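Long-range contacts in glycosyl hydrolase BlGH5_18 (Bifidobacterium longum subsp. infantis, PDB 7LQX), which probably hydrolyses glycosidic bonds in the degradation of N-glycans, as a glycoside hydrolase of family 5, subfamily 18: residues A[126-131]-A[174-179]; A[166-171]-A[213-218]; A[71-76]-A[117-122]; A[136-141]-A[188-193]. All blocks are in the same frame, centred on the assembly; numbering follows the deposited sequence.

Interaction 1: A[126-131]-A[174-179]; sequences GNMFED and AKMATS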
loop_
_atom_site.group_PDB
_atom_site.type_symbol
_atom_site.label_atom_id
_atom_site.label_comp_id
_atom_site.label_asym_id
_atom_site.label_seq_id
_atom_site.Cartn_x
_atom_site.Cartn_y
_atom_site.Cartn_z
ATOM N N GLY A 126 5.953 9.938 4.266
ATOM C CA GLY A 126 5.574 10.860 5.313
ATOM C C GLY A 126 5.781 10.242 6.675
ATOM O O GLY A 126 6.110 9.063 6.803
ATOM N N ASN A 127 5.560 11.056 7.684
ATOM C CA ASN A 127 5.772 10.660 9.071
ATOM C C ASN A 127 4.440 10.807 9.786
ATOM O O ASN A 127 3.968 11.927 10.000
ATOM C CB ASN A 127 6.861 11.530 9.685
ATOM C CG ASN A 127 7.242 11.077 11.066
ATOM O OD1 ASN A 127 6.382 10.792 11.896
ATOM N ND2 ASN A 127 8.542 11.016 11.326
HETATM N N MSE A 128 3.833 9.677 10.145
HETATM C CA MSE A 128 2.485 9.698 10.705
HETATM C C MSE A 128 2.441 10.280 12.101
HETATM O O MSE A 128 1.367 10.619 12.588
HETATM C CB MSE A 128 1.886 8.280 10.720
HETATM C CG MSE A 128 2.378 7.383 11.840
HETATM SE SE MSE A 128 1.602 5.622 11.815
HETATM C CE MSE A 128 -0.234 6.046 12.294
ATOM N N PHE A 129 3.602 10.386 12.743
ATOM C CA PHE A 129 3.666 10.945 14.086
ATOM C C PHE A 129 3.943 12.439 14.093
ATOM O O PHE A 129 3.508 13.122 15.022
ATOM C CB PHE A 129 4.758 10.243 14.897
ATOM C CG PHE A 129 4.650 8.748 14.874
ATOM C CD1 PHE A 129 3.560 8.116 15.450
ATOM C CD2 PHE A 129 5.614 7.971 14.263
ATOM C CE1 PHE A 129 3.433 6.747 15.422
ATOM C CE2 PHE A 129 5.488 6.584 14.231
ATOM C CZ PHE A 129 4.399 5.977 14.812
ATOM N N GLU A 130 4.653 12.958 13.085
ATOM C CA GLU A 130 5.208 14.302 13.110
ATOM C C GLU A 130 4.590 15.260 12.104
ATOM O O GLU A 130 4.588 16.467 12.350
ATOM C CB GLU A 130 6.717 14.263 12.821
ATOM C CG GLU A 130 7.546 13.415 13.777
ATOM C CD GLU A 130 8.141 14.208 14.921
ATOM O OE1 GLU A 130 8.099 15.458 14.872
ATOM O OE2 GLU A 130 8.643 13.583 15.885
ATOM N N ASP A 131 4.099 14.779 10.972
ATOM C CA ASP A 131 3.637 15.680 9.924
ATOM C C ASP A 131 2.249 16.203 10.268
ATOM O O ASP A 131 1.318 15.412 10.448
ATOM C CB ASP A 131 3.542 14.936 8.592
ATOM C CG ASP A 131 4.887 14.499 8.050
ATOM O OD1 ASP A 131 5.932 14.889 8.607
ATOM O OD2 ASP A 131 4.882 13.759 7.036
ATOM N N ALA A 174 11.831 1.603 6.727
ATOM C CA ALA A 174 11.433 2.922 6.233
ATOM C C ALA A 174 10.759 3.643 7.396
ATOM O O ALA A 174 9.572 3.967 7.373
ATOM C CB ALA A 174 10.532 2.809 5.003
ATOM N N LYS A 175 11.538 3.910 8.436
ATOM C CA LYS A 175 10.972 4.328 9.701
ATOM C C LYS A 175 10.472 5.766 9.645
ATOM O O LYS A 175 10.809 6.560 8.759
ATOM C CB LYS A 175 12.001 4.180 10.824
ATOM C CG LYS A 175 13.111 5.221 10.796
ATOM C CD LYS A 175 14.086 5.060 11.956
ATOM C CE LYS A 175 14.923 3.803 11.839
ATOM N NZ LYS A 175 15.866 3.873 10.683
HETATM N N MSE A 176 9.662 6.087 10.643
HETATM C CA MSE A 176 9.112 7.414 10.860
HETATM C C MSE A 176 9.690 7.906 12.181
HETATM O O MSE A 176 9.103 7.713 13.250
HETATM C CB MSE A 176 7.600 7.325 10.891
HETATM C CG MSE A 176 7.023 6.828 9.567
HETATM SE SE MSE A 176 5.150 6.463 9.789
HETATM C CE MSE A 176 4.743 5.958 7.974
ATOM N N ALA A 177 10.858 8.535 12.098
ATOM C CA ALA A 177 11.611 8.875 13.294
ATOM C C ALA A 177 10.870 9.913 14.124
ATOM O O ALA A 177 10.245 10.835 13.594
ATOM C CB ALA A 177 12.994 9.402 12.913
ATOM N N THR A 178 10.962 9.773 15.442
ATOM C CA THR A 178 10.226 10.661 16.332
ATOM C C THR A 178 10.913 10.665 17.697
ATOM O O THR A 178 12.081 10.299 17.814
ATOM C CB THR A 178 8.736 10.275 16.336
ATOM O OG1 THR A 178 7.979 11.219 17.102
ATOM C CG2 THR A 178 8.523 8.880 16.887
ATOM N N SER A 179 10.201 11.156 18.708
ATOM C CA SER A 179 10.773 11.321 20.035
ATOM C C SER A 179 9.661 11.119 21.048
ATOM O O SER A 179 8.479 11.261 20.730
ATOM C CB SER A 179 11.371 12.717 20.227
ATOM O OG SER A 179 10.357 13.708 20.193
HETATM O O HOH W 1 9.091 9.101 7.578
HETATM O O HOH W 2 10.303 14.597 17.600
#
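Asn-127 and Met-176 bring their backbones within 5.0 Å, CA to CA, and the two irregular segments have drawn apart to 6.9 Å between the CA atoms of Phe-129 and Thr-178. With CG anti to the backbone N (chi1 -174°), Asn-127 carries its amide across to the other segment. Asn-127 ND2 donates to Ala-177 O at 2.8 Å, the acceptor lying close to the amide plane, while its OD1 turns back to accept from Phe-129 N at 2.9 Å in an Asx turn. Met-176, a selenomethionine, runs antiparallel alongside the Asn-127 side chain and sets SE 3.6 Å from CG of Met-128, also selenomethionine. The same SE makes an oblique Met-aromatic contact with Phe-129, whose ring edge faces Met-176 O. Farther along, Thr-178 OG1 donates to Glu-130 OE2 at 2.7 Å, on the anti side of the carboxylate. An alanine in place of Asn-127 would remove both polar arms, is likely to leave Ala-177 O without this donor and could let the turn before helix 132-149 relax. Directional polar bonds thus tie the loops leading into helices 132-149 and 180-191, with selenium and aromatic packing beside them.

Interaction 2: A[166-171]-A[213-218]; sequences QFSDRP and DHHPFT. With EDO (1,2-ethanediol), chain C.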
loop_
_atom_site.group_PDB
_atom_site.type_symbol
_atom_site.label_atom_id
_atom_site.label_comp_id
_atom_site.label_asym_id
_atom_site.label_seq_id
_atom_site.Cartn_x
_atom_site.Cartn_y
_atom_site.Cartn_z
ATOM N N GLN A 166 6.011 0.151 15.978
ATOM C CA GLN A 166 6.929 -0.546 15.080
ATOM C C GLN A 166 7.330 0.308 13.884
ATOM O O GLN A 166 8.329 -0.003 13.228
ATOM C CB GLN A 166 6.341 -1.885 14.632
ATOM C CG GLN A 166 5.190 -1.784 13.635
ATOM C CD GLN A 166 5.611 -2.024 12.195
ATOM O OE1 GLN A 166 6.395 -2.925 11.906
ATOM N NE2 GLN A 166 5.085 -1.211 11.287
ATOM N N PHE A 167 6.590 1.379 13.599
ATOM C CA PHE A 167 6.982 2.309 12.545
ATOM C C PHE A 167 8.028 3.327 12.991
ATOM O O PHE A 167 8.596 4.019 12.142
ATOM C CB PHE A 167 5.770 3.098 12.051
ATOM C CG PHE A 167 4.822 2.303 11.207
ATOM C CD1 PHE A 167 5.139 1.963 9.895
ATOM C CD2 PHE A 167 3.597 1.901 11.718
ATOM C CE1 PHE A 167 4.255 1.228 9.124
ATOM C CE2 PHE A 167 2.713 1.178 10.946
ATOM C CZ PHE A 167 3.047 0.839 9.649
ATOM N N SER A 168 8.286 3.450 14.288
ATOM C CA SER A 168 8.945 4.626 14.832
ATOM C C SER A 168 10.436 4.470 15.085
ATOM O O SER A 168 11.055 5.424 15.580
ATOM C CB SER A 168 8.295 5.009 16.173
ATOM O OG SER A 168 8.672 4.105 17.214
ATOM N N ASP A 169 11.026 3.314 14.804
ATOM C CA ASP A 169 12.372 3.039 15.296
ATOM C C ASP A 169 12.995 1.923 14.472
ATOM O O ASP A 169 12.312 1.221 13.718
ATOM C CB ASP A 169 12.297 2.659 16.782
ATOM C CG ASP A 169 13.593 2.907 17.554
ATOM O OD1 ASP A 169 14.626 3.304 16.971
ATOM O OD2 ASP A 169 13.552 2.706 18.787
ATOM N N ARG A 170 14.315 1.783 14.619
ATOM C CA ARG A 170 15.004 0.621 14.093
ATOM C C ARG A 170 14.345 -0.629 14.679
ATOM O O ARG A 170 13.896 -0.621 15.821
ATOM C CB ARG A 170 16.474 0.648 14.517
ATOM C CG ARG A 170 17.287 1.754 13.875
ATOM C CD ARG A 170 18.695 1.812 14.450
ATOM N NE ARG A 170 19.643 2.413 13.516
ATOM C CZ ARG A 170 20.346 1.728 12.617
ATOM N NH1 ARG A 170 20.216 0.411 12.522
ATOM N NH2 ARG A 170 21.184 2.364 11.811
ATOM N N PRO A 171 14.287 -1.728 13.911
ATOM C CA PRO A 171 14.897 -1.898 12.593
ATOM C C PRO A 171 13.932 -1.692 11.434
ATOM O O PRO A 171 14.131 -2.264 10.359
ATOM C CB PRO A 171 15.354 -3.362 12.630
ATOM C CG PRO A 171 14.295 -4.029 13.419
ATOM C CD PRO A 171 13.835 -3.018 14.465
ATOM N N ASP A 213 15.650 0.248 25.054
ATOM C CA ASP A 213 16.091 1.565 25.486
ATOM C C ASP A 213 16.077 2.544 24.323
ATOM O O ASP A 213 16.265 2.169 23.164
ATOM C CB ASP A 213 17.480 1.481 26.100
ATOM C CG ASP A 213 17.436 0.914 27.489
ATOM O OD1 ASP A 213 16.814 1.556 28.368
ATOM O OD2 ASP A 213 17.956 -0.200 27.681
ATOM N N HIS A 214 15.807 3.805 24.644
ATOM C CA HIS A 214 15.799 4.912 23.693
ATOM C C HIS A 214 14.686 4.812 22.657
ATOM O O HIS A 214 14.711 5.535 21.665
ATOM C CB HIS A 214 17.167 5.077 23.018
ATOM C CG HIS A 214 18.308 5.107 23.988
ATOM N ND1 HIS A 214 18.502 6.144 24.875
ATOM C CD2 HIS A 214 19.300 4.217 24.227
ATOM C CE1 HIS A 214 19.572 5.898 25.609
ATOM N NE2 HIS A 214 20.075 4.735 25.236
ATOM N N HIS A 215 13.722 3.971 22.862
ATOM C CA HIS A 215 12.568 3.847 21.982
ATOM C C HIS A 215 11.571 4.963 22.309
ATOM O O HIS A 215 11.333 5.262 23.477
ATOM C CB HIS A 215 11.946 2.478 22.219
ATOM C CG HIS A 215 10.873 2.101 21.255
ATOM N ND1 HIS A 215 11.094 1.963 19.902
ATOM C CD2 HIS A 215 9.576 1.771 21.462
ATOM C CE1 HIS A 215 9.975 1.579 19.317
ATOM N NE2 HIS A 215 9.037 1.470 20.238
ATOM N N PRO A 216 11.005 5.637 21.302
ATOM C CA PRO A 216 10.196 6.835 21.598
ATOM C C PRO A 216 8.852 6.549 22.235
ATOM O O PRO A 216 8.264 7.473 22.811
ATOM C CB PRO A 216 10.040 7.523 20.235
ATOM C CG PRO A 216 10.230 6.447 19.250
ATOM C CD PRO A 216 11.197 5.453 19.852
ATOM N N PHE A 217 8.341 5.326 22.154
ATOM C CA PHE A 217 7.181 4.919 22.938
ATOM C C PHE A 217 7.700 4.332 24.243
ATOM O O PHE A 217 8.644 3.539 24.226
ATOM C CB PHE A 217 6.376 3.890 22.156
ATOM C CG PHE A 217 5.587 4.480 21.028
ATOM C CD1 PHE A 217 6.188 4.817 19.822
ATOM C CD2 PHE A 217 4.232 4.695 21.175
ATOM C CE1 PHE A 217 5.441 5.358 18.806
ATOM C CE2 PHE A 217 3.487 5.226 20.160
ATOM C CZ PHE A 217 4.090 5.566 18.981
ATOM N N THR A 218 7.114 4.732 25.364
ATOM C CA THR A 218 7.705 4.489 26.671
ATOM C C THR A 218 6.764 3.781 27.629
ATOM O O THR A 218 5.540 3.844 27.485
ATOM C CB THR A 218 8.088 5.828 27.327
ATOM O OG1 THR A 218 6.869 6.527 27.610
ATOM C CG2 THR A 218 8.982 6.670 26.423
HETATM C C1 EDO C . 9.745 -1.830 18.050
HETATM O O1 EDO C . 9.149 -2.507 16.940
HETATM C C2 EDO C . 11.172 -1.423 17.705
HETATM O O2 EDO C . 11.184 -0.696 16.470
HETATM O O HOH W 3 15.681 2.063 20.187
HETATM O O HOH W 4 15.773 5.310 18.998
#
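Asp-169 OD2 is gripped by His-215 ND1, which donates a nearly straight bond of 2.8 Å (N-H...O 169°), and by a water 2.6 Å from OD2 that also lies near Asp-213 O. The histidine approaches along the anti lone pair, and the carboxylate and imidazole planes are only 16° apart, so the two groups meet almost in one plane. The His-215 side chain extends away from its own N (chi1 -171°), which brings the ring to the aspartate; at its far side NE2 is hydrogen-bonded to Asn-165 ND2, which helps fix the rotation of the ring. The other carboxylate oxygen, Asp-169 OD1, accepts from Arg-170 N at 2.8 Å, from above the carboxylate plane. This His-carboxylate pair joins the loops that follow the fourth and fifth strands of the (beta/alpha)8 barrel, 155-159 and 200-202, at the C-terminal strand ends where family 5 enzymes build their active sites. Next to it, Ser-168 OG bonds to Asn-165 O and packs 3.5 Å from Pro-216 CG and at the edge of the Phe-217 ring. A 1,2-ethanediol, probably from the crystallisation liquor, settles beside the histidine: its O2 donates to Arg-170 O at 2.8 Å, and its C2 lies 3.6 Å from His-215 CE1. Gln-166 and Pro-171, from the same loop, reach Trp-123 of the second subunit.

Interaction 3: A[71-76]-A[117-122]; sequences YLQPNR and PSWLVT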
loop_
_atom_site.group_PDB
_atom_site.type_symbol
_atom_site.label_atom_id
_atom_site.label_comp_id
_atom_site.label_asym_id
_atom_site.label_seq_id
_atom_site.Cartn_x
_atom_site.Cartn_y
_atom_site.Cartn_z
ATOM N N TYR A 71 -7.630 1.164 2.857
ATOM C CA TYR A 71 -8.999 1.061 2.361
ATOM C C TYR A 71 -9.907 2.097 3.013
ATOM O O TYR A 71 -10.845 2.587 2.369
ATOM C CB TYR A 71 -9.589 -0.344 2.580
ATOM C CG TYR A 71 -8.660 -1.492 2.229
ATOM C CD1 TYR A 71 -7.677 -1.364 1.254
ATOM C CD2 TYR A 71 -8.761 -2.697 2.893
ATOM C CE1 TYR A 71 -6.813 -2.412 0.977
ATOM C CE2 TYR A 71 -7.909 -3.739 2.620
ATOM C CZ TYR A 71 -6.943 -3.597 1.658
ATOM O OH TYR A 71 -6.100 -4.653 1.412
ATOM N N LEU A 72 -9.621 2.453 4.273
ATOM C CA LEU A 72 -10.397 3.467 4.971
ATOM C C LEU A 72 -10.087 4.868 4.458
ATOM O O LEU A 72 -10.975 5.726 4.409
ATOM C CB LEU A 72 -10.086 3.448 6.469
ATOM C CG LEU A 72 -10.657 2.342 7.350
ATOM C CD1 LEU A 72 -10.052 2.460 8.743
ATOM C CD2 LEU A 72 -12.165 2.435 7.415
ATOM N N GLN A 73 -8.825 5.140 4.130
ATOM C CA GLN A 73 -8.355 6.497 3.839
ATOM C C GLN A 73 -7.351 6.435 2.696
ATOM O O GLN A 73 -6.145 6.643 2.878
ATOM C CB GLN A 73 -7.744 7.111 5.096
ATOM C CG GLN A 73 -7.545 8.602 5.052
ATOM C CD GLN A 73 -7.203 9.152 6.418
ATOM O OE1 GLN A 73 -6.425 8.554 7.160
ATOM N NE2 GLN A 73 -7.800 10.285 6.762
ATOM N N PRO A 74 -7.828 6.135 1.488
ATOM C CA PRO A 74 -6.909 5.905 0.361
ATOM C C PRO A 74 -6.213 7.158 -0.126
ATOM O O PRO A 74 -5.171 7.050 -0.781
ATOM C CB PRO A 74 -7.826 5.309 -0.717
ATOM C CG PRO A 74 -9.189 5.836 -0.372
ATOM C CD PRO A 74 -9.233 5.878 1.125
ATOM N N ASN A 75 -6.763 8.329 0.169
ATOM C CA ASN A 75 -6.153 9.631 -0.066
ATOM C C ASN A 75 -6.262 10.359 1.264
ATOM O O ASN A 75 -7.184 10.099 2.044
ATOM C CB ASN A 75 -6.907 10.367 -1.187
ATOM C CG ASN A 75 -6.392 11.784 -1.428
ATOM O OD1 ASN A 75 -6.759 12.711 -0.709
ATOM N ND2 ASN A 75 -5.583 11.964 -2.455
ATOM N N ARG A 76 -5.310 11.255 1.532
ATOM C CA ARG A 76 -5.260 11.910 2.835
ATOM C C ARG A 76 -6.595 12.542 3.202
ATOM O O ARG A 76 -6.987 12.525 4.371
ATOM C CB ARG A 76 -4.138 12.948 2.862
ATOM C CG ARG A 76 -4.039 13.735 4.155
ATOM C CD ARG A 76 -2.726 14.487 4.271
ATOM N NE ARG A 76 -2.416 15.379 3.157
ATOM C CZ ARG A 76 -2.876 16.618 3.028
ATOM N NH1 ARG A 76 -3.699 17.138 3.930
ATOM N NH2 ARG A 76 -2.499 17.345 1.990
ATOM N N PRO A 117 -1.315 3.735 3.426
ATOM C CA PRO A 117 -1.851 4.427 2.252
ATOM C C PRO A 117 -0.735 4.985 1.379
ATOM O O PRO A 117 0.354 5.322 1.852
ATOM C CB PRO A 117 -2.685 5.565 2.858
ATOM C CG PRO A 117 -2.954 5.136 4.286
ATOM C CD PRO A 117 -1.737 4.376 4.689
ATOM N N SER A 118 -1.039 5.119 0.087
ATOM C CA SER A 118 -0.045 5.565 -0.889
ATOM C C SER A 118 0.440 6.984 -0.620
ATOM O O SER A 118 1.524 7.359 -1.081
ATOM C CB SER A 118 -0.613 5.450 -2.307
ATOM O OG SER A 118 -1.810 6.189 -2.462
ATOM N N TRP A 119 -0.321 7.767 0.142
ATOM C CA TRP A 119 0.058 9.137 0.460
ATOM C C TRP A 119 1.057 9.233 1.601
ATOM O O TRP A 119 1.393 10.346 2.015
ATOM C CB TRP A 119 -1.183 9.987 0.753
ATOM C CG TRP A 119 -2.148 9.472 1.794
ATOM C CD1 TRP A 119 -3.199 8.622 1.595
ATOM C CD2 TRP A 119 -2.192 9.834 3.182
ATOM N NE1 TRP A 119 -3.883 8.428 2.770
ATOM C CE2 TRP A 119 -3.271 9.142 3.764
ATOM C CE3 TRP A 119 -1.413 10.664 3.992
ATOM C CZ2 TRP A 119 -3.589 9.260 5.116
ATOM C CZ3 TRP A 119 -1.734 10.777 5.337
ATOM C CH2 TRP A 119 -2.815 10.087 5.875
ATOM N N LEU A 120 1.546 8.100 2.112
ATOM C CA LEU A 120 2.595 8.083 3.120
ATOM C C LEU A 120 3.840 7.313 2.692
ATOM O O LEU A 120 4.738 7.127 3.522
ATOM C CB LEU A 120 2.067 7.502 4.436
ATOM C CG LEU A 120 1.122 8.429 5.196
ATOM C CD1 LEU A 120 0.492 7.707 6.377
ATOM C CD2 LEU A 120 1.849 9.680 5.670
ATOM N N VAL A 121 3.937 6.879 1.430
ATOM C CA VAL A 121 5.039 6.031 0.999
ATOM C C VAL A 121 5.749 6.609 -0.220
ATOM O O VAL A 121 5.180 7.378 -0.996
ATOM C CB VAL A 121 4.595 4.580 0.683
ATOM C CG1 VAL A 121 3.811 3.996 1.846
ATOM C CG2 VAL A 121 3.784 4.520 -0.611
ATOM N N THR A 122 7.014 6.187 -0.381
ATOM C CA THR A 122 7.897 6.461 -1.516
ATOM C C THR A 122 7.863 7.926 -1.929
ATOM O O THR A 122 8.387 8.769 -1.194
ATOM C CB THR A 122 7.659 5.488 -2.677
ATOM O OG1 THR A 122 6.353 5.680 -3.221
ATOM C CG2 THR A 122 7.804 4.035 -2.207
HETATM O O HOH W 5 -3.704 4.649 -0.967
HETATM O O HOH W 6 -3.403 8.455 -2.283
#
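Trp-119 is the tight part of the contact, its indole clamped between backbone and side chain. Arg-76 lies across one face, with CA 3.8 Å from the centroid of the six-membered ring and 21° off its normal, a CH-pi contact; Arg-76 CB adds to it at 3.7 Å from Trp-119 CD2. Leu-120 packs on the opposite face. At the indole edge Trp-119 NE1 donates to Gln-73 O at 2.9 Å, and the bond is nearly straight (172°) with the acceptor in the ring plane. The amide of Gln-73 stands almost perpendicular to the indole, bringing OE1 3.6 Å from Trp-119 CZ2, and OE1 is itself hydrogen-bonded to Trp-69 NE1. The arrangement links the loops after the second and third strands of the (beta/alpha)8 barrel: residues 71-76 leave the short helix 69-72, and residues 117-122 include a short 3-10 segment, 118-120, on the way to helix 132-149. On the looser side Pro-74 and Ser-118 meet through water. One water donates to Pro-74 O and accepts from Ser-118 N; a second donates to the same carbonyl at 2.7 Å and lies 2.8 Å from Ser-118 OG. Beyond the indole the Arg-76 chain bends at chi3 (55°), and the guanidinium goes on to a salt bridge from NH2 to Asp-323 of the second subunit, while Asn-75 ND2 bonds to Ser-322 O of that subunit.

Interaction 4: A[136-141]-A[188-193]; sequences KAEKTL and ADLLAV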
loop_
_atom_site.group_PDB
_atom_site.type_symbol
_atom_site.label_atom_id
_atom_site.label_comp_id
_atom_site.label_asym_id
_atom_site.label_seq_id
_atom_site.Cartn_x
_atom_site.Cartn_y
_atom_site.Cartn_z
ATOM N N LYS A 136 -3.537 15.638 11.214
ATOM C CA LYS A 136 -4.898 16.124 11.022
ATOM C C LYS A 136 -5.754 15.064 10.340
ATOM O O LYS A 136 -6.916 14.859 10.709
ATOM C CB LYS A 136 -4.891 17.425 10.218
ATOM C CG LYS A 136 -6.284 17.965 9.940
ATOM N N ALA A 137 -5.193 14.378 9.339
ATOM C CA ALA A 137 -5.946 13.345 8.636
ATOM C C ALA A 137 -6.252 12.165 9.549
ATOM O O ALA A 137 -7.337 11.572 9.476
ATOM C CB ALA A 137 -5.162 12.876 7.410
ATOM N N GLU A 138 -5.304 11.803 10.411
ATOM C CA GLU A 138 -5.553 10.735 11.367
ATOM C C GLU A 138 -6.694 11.110 12.297
ATOM O O GLU A 138 -7.607 10.314 12.539
ATOM C CB GLU A 138 -4.287 10.468 12.175
ATOM C CG GLU A 138 -3.164 9.859 11.372
ATOM C CD GLU A 138 -1.814 10.116 12.001
ATOM O OE1 GLU A 138 -0.799 10.022 11.284
ATOM O OE2 GLU A 138 -1.766 10.417 13.209
ATOM N N LYS A 139 -6.666 12.335 12.816
ATOM C CA LYS A 139 -7.729 12.766 13.712
ATOM C C LYS A 139 -9.071 12.772 13.001
ATOM O O LYS A 139 -10.091 12.384 13.581
ATOM C CB LYS A 139 -7.410 14.147 14.272
ATOM C CG LYS A 139 -6.273 14.157 15.269
ATOM C CD LYS A 139 -6.013 15.562 15.806
ATOM C CE LYS A 139 -7.252 16.124 16.490
ATOM N NZ LYS A 139 -6.965 17.346 17.298
ATOM N N THR A 140 -9.094 13.208 11.741
ATOM C CA THR A 140 -10.336 13.198 10.977
ATOM C C THR A 140 -10.880 11.781 10.827
ATOM O O THR A 140 -12.084 11.555 10.997
ATOM C CB THR A 140 -10.112 13.856 9.614
ATOM O OG1 THR A 140 -9.610 15.185 9.809
ATOM C CG2 THR A 140 -11.404 13.924 8.844
ATOM N N LEU A 141 -10.011 10.812 10.513
ATOM C CA LEU A 141 -10.466 9.428 10.393
ATOM C C LEU A 141 -10.979 8.891 11.729
ATOM O O LEU A 141 -12.036 8.253 11.789
ATOM C CB LEU A 141 -9.358 8.535 9.829
ATOM C CG LEU A 141 -9.788 7.073 9.655
ATOM C CD1 LEU A 141 -10.994 6.965 8.711
ATOM C CD2 LEU A 141 -8.636 6.220 9.165
ATOM N N ALA A 188 -1.941 11.951 23.042
ATOM C CA ALA A 188 -2.995 12.712 23.700
ATOM C C ALA A 188 -3.946 13.319 22.680
ATOM O O ALA A 188 -5.168 13.325 22.885
ATOM C CB ALA A 188 -2.388 13.806 24.579
ATOM N N ASP A 189 -3.402 13.833 21.575
ATOM C CA ASP A 189 -4.213 14.500 20.559
ATOM C C ASP A 189 -5.219 13.546 19.928
ATOM O O ASP A 189 -6.382 13.910 19.721
ATOM C CB ASP A 189 -3.270 15.088 19.507
ATOM C CG ASP A 189 -3.936 16.100 18.595
ATOM O OD1 ASP A 189 -5.002 16.640 18.948
ATOM O OD2 ASP A 189 -3.372 16.355 17.509
ATOM N N LEU A 190 -4.795 12.318 19.621
ATOM C CA LEU A 190 -5.703 11.364 18.989
ATOM C C LEU A 190 -6.675 10.755 19.993
ATOM O O LEU A 190 -7.850 10.540 19.668
ATOM C CB LEU A 190 -4.904 10.275 18.271
ATOM C CG LEU A 190 -4.492 10.581 16.831
ATOM C CD1 LEU A 190 -3.487 11.716 16.742
ATOM C CD2 LEU A 190 -3.937 9.325 16.174
ATOM N N LEU A 191 -6.215 10.473 21.217
ATOM C CA LEU A 191 -7.100 9.899 22.229
ATOM C C LEU A 191 -8.246 10.843 22.561
ATOM O O LEU A 191 -9.344 10.389 22.909
ATOM C CB LEU A 191 -6.307 9.559 23.491
ATOM C CG LEU A 191 -5.288 8.430 23.325
ATOM C CD1 LEU A 191 -4.351 8.409 24.520
ATOM C CD2 LEU A 191 -5.963 7.066 23.139
ATOM N N ALA A 192 -8.006 12.152 22.473
ATOM C CA ALA A 192 -8.998 13.153 22.834
ATOM C C ALA A 192 -10.195 13.164 21.902
ATOM O O ALA A 192 -11.208 13.789 22.228
ATOM C CB ALA A 192 -8.352 14.540 22.834
ATOM N N VAL A 193 -10.101 12.503 20.746
ATOM C CA VAL A 193 -11.243 12.428 19.845
ATOM C C VAL A 193 -12.374 11.621 20.461
ATOM O O VAL A 193 -13.549 11.873 20.172
ATOM C CB VAL A 193 -10.802 11.857 18.486
ATOM C CG1 VAL A 193 -11.995 11.725 17.554
ATOM C CG2 VAL A 193 -9.728 12.741 17.875
HETATM O O HOH W 7 -7.704 16.296 19.801
#
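Lys-139 NZ and Asp-189 OD1 form a salt bridge of 2.7 Å between helices 132-149 and 180-191, two successive helices in the outer ring of the (beta/alpha)8 barrel. The ammonium meets OD1 on the syn side of the carboxylate, 27° out of its plane. A water adds a second link: it accepts from Lys-139 NZ at 2.8 Å and donates to Asp-189 O at 2.7 Å, so that the lysine holds side chain and main chain of one residue at once. A bend at chi3 (59°) turns CE and NZ of Lys-139 to Asp-189 OD1, and CD of Lys-139 passes 3.2 Å from Asp-189 OD2. An alanine in place of Lys-139 would take away the ammonium and the aliphatic stem, and is likely to leave Asp-189 without its countercharge and a gap beside Val-193. Moving inward, an extended chain carries Glu-138 OE2 to a hydrogen bond with Trp-186 NE1, one turn before Leu-190 on helix 180-191. Next to that oxygen lies Leu-190, modelled in two conformers; in the one described here CD2 of Leu-190 is 3.8 Å from Glu-138 OE2 and CD1 touches Lys-139 CG, packing that is less certain in the other. Val-193, just past helix 180-191, meets helix 132-149 more loosely and also packs on Val-142 and Ala-143 of that helix. Its CG2 methyl stops 4.3 Å from Lys-139 O.

Interactions 1 and 2 lie closest together, with centres 11 Å apart, and share the loop after strand 155-159: Phe-167 O probably accepts from Met-176 N at 2.8 Å. Interaction 3 joins interaction 1 through the loop before helix 132-149, where Gly-126 N meets Leu-120 O at 3.2 Å in a probable hydrogen bond. Interaction 4 lies on the helices these loops lead into, 16 Å from interaction 3 between centres, and Gln-73 NE2 probably bonds to Ala-137 O between them. Interactions 2 and 3, with centres about 23 Å apart, both reach the second subunit. The position of interactions 1 to 3 in loops beyond the strand ends is consistent with the substrate side of a family 5 barrel.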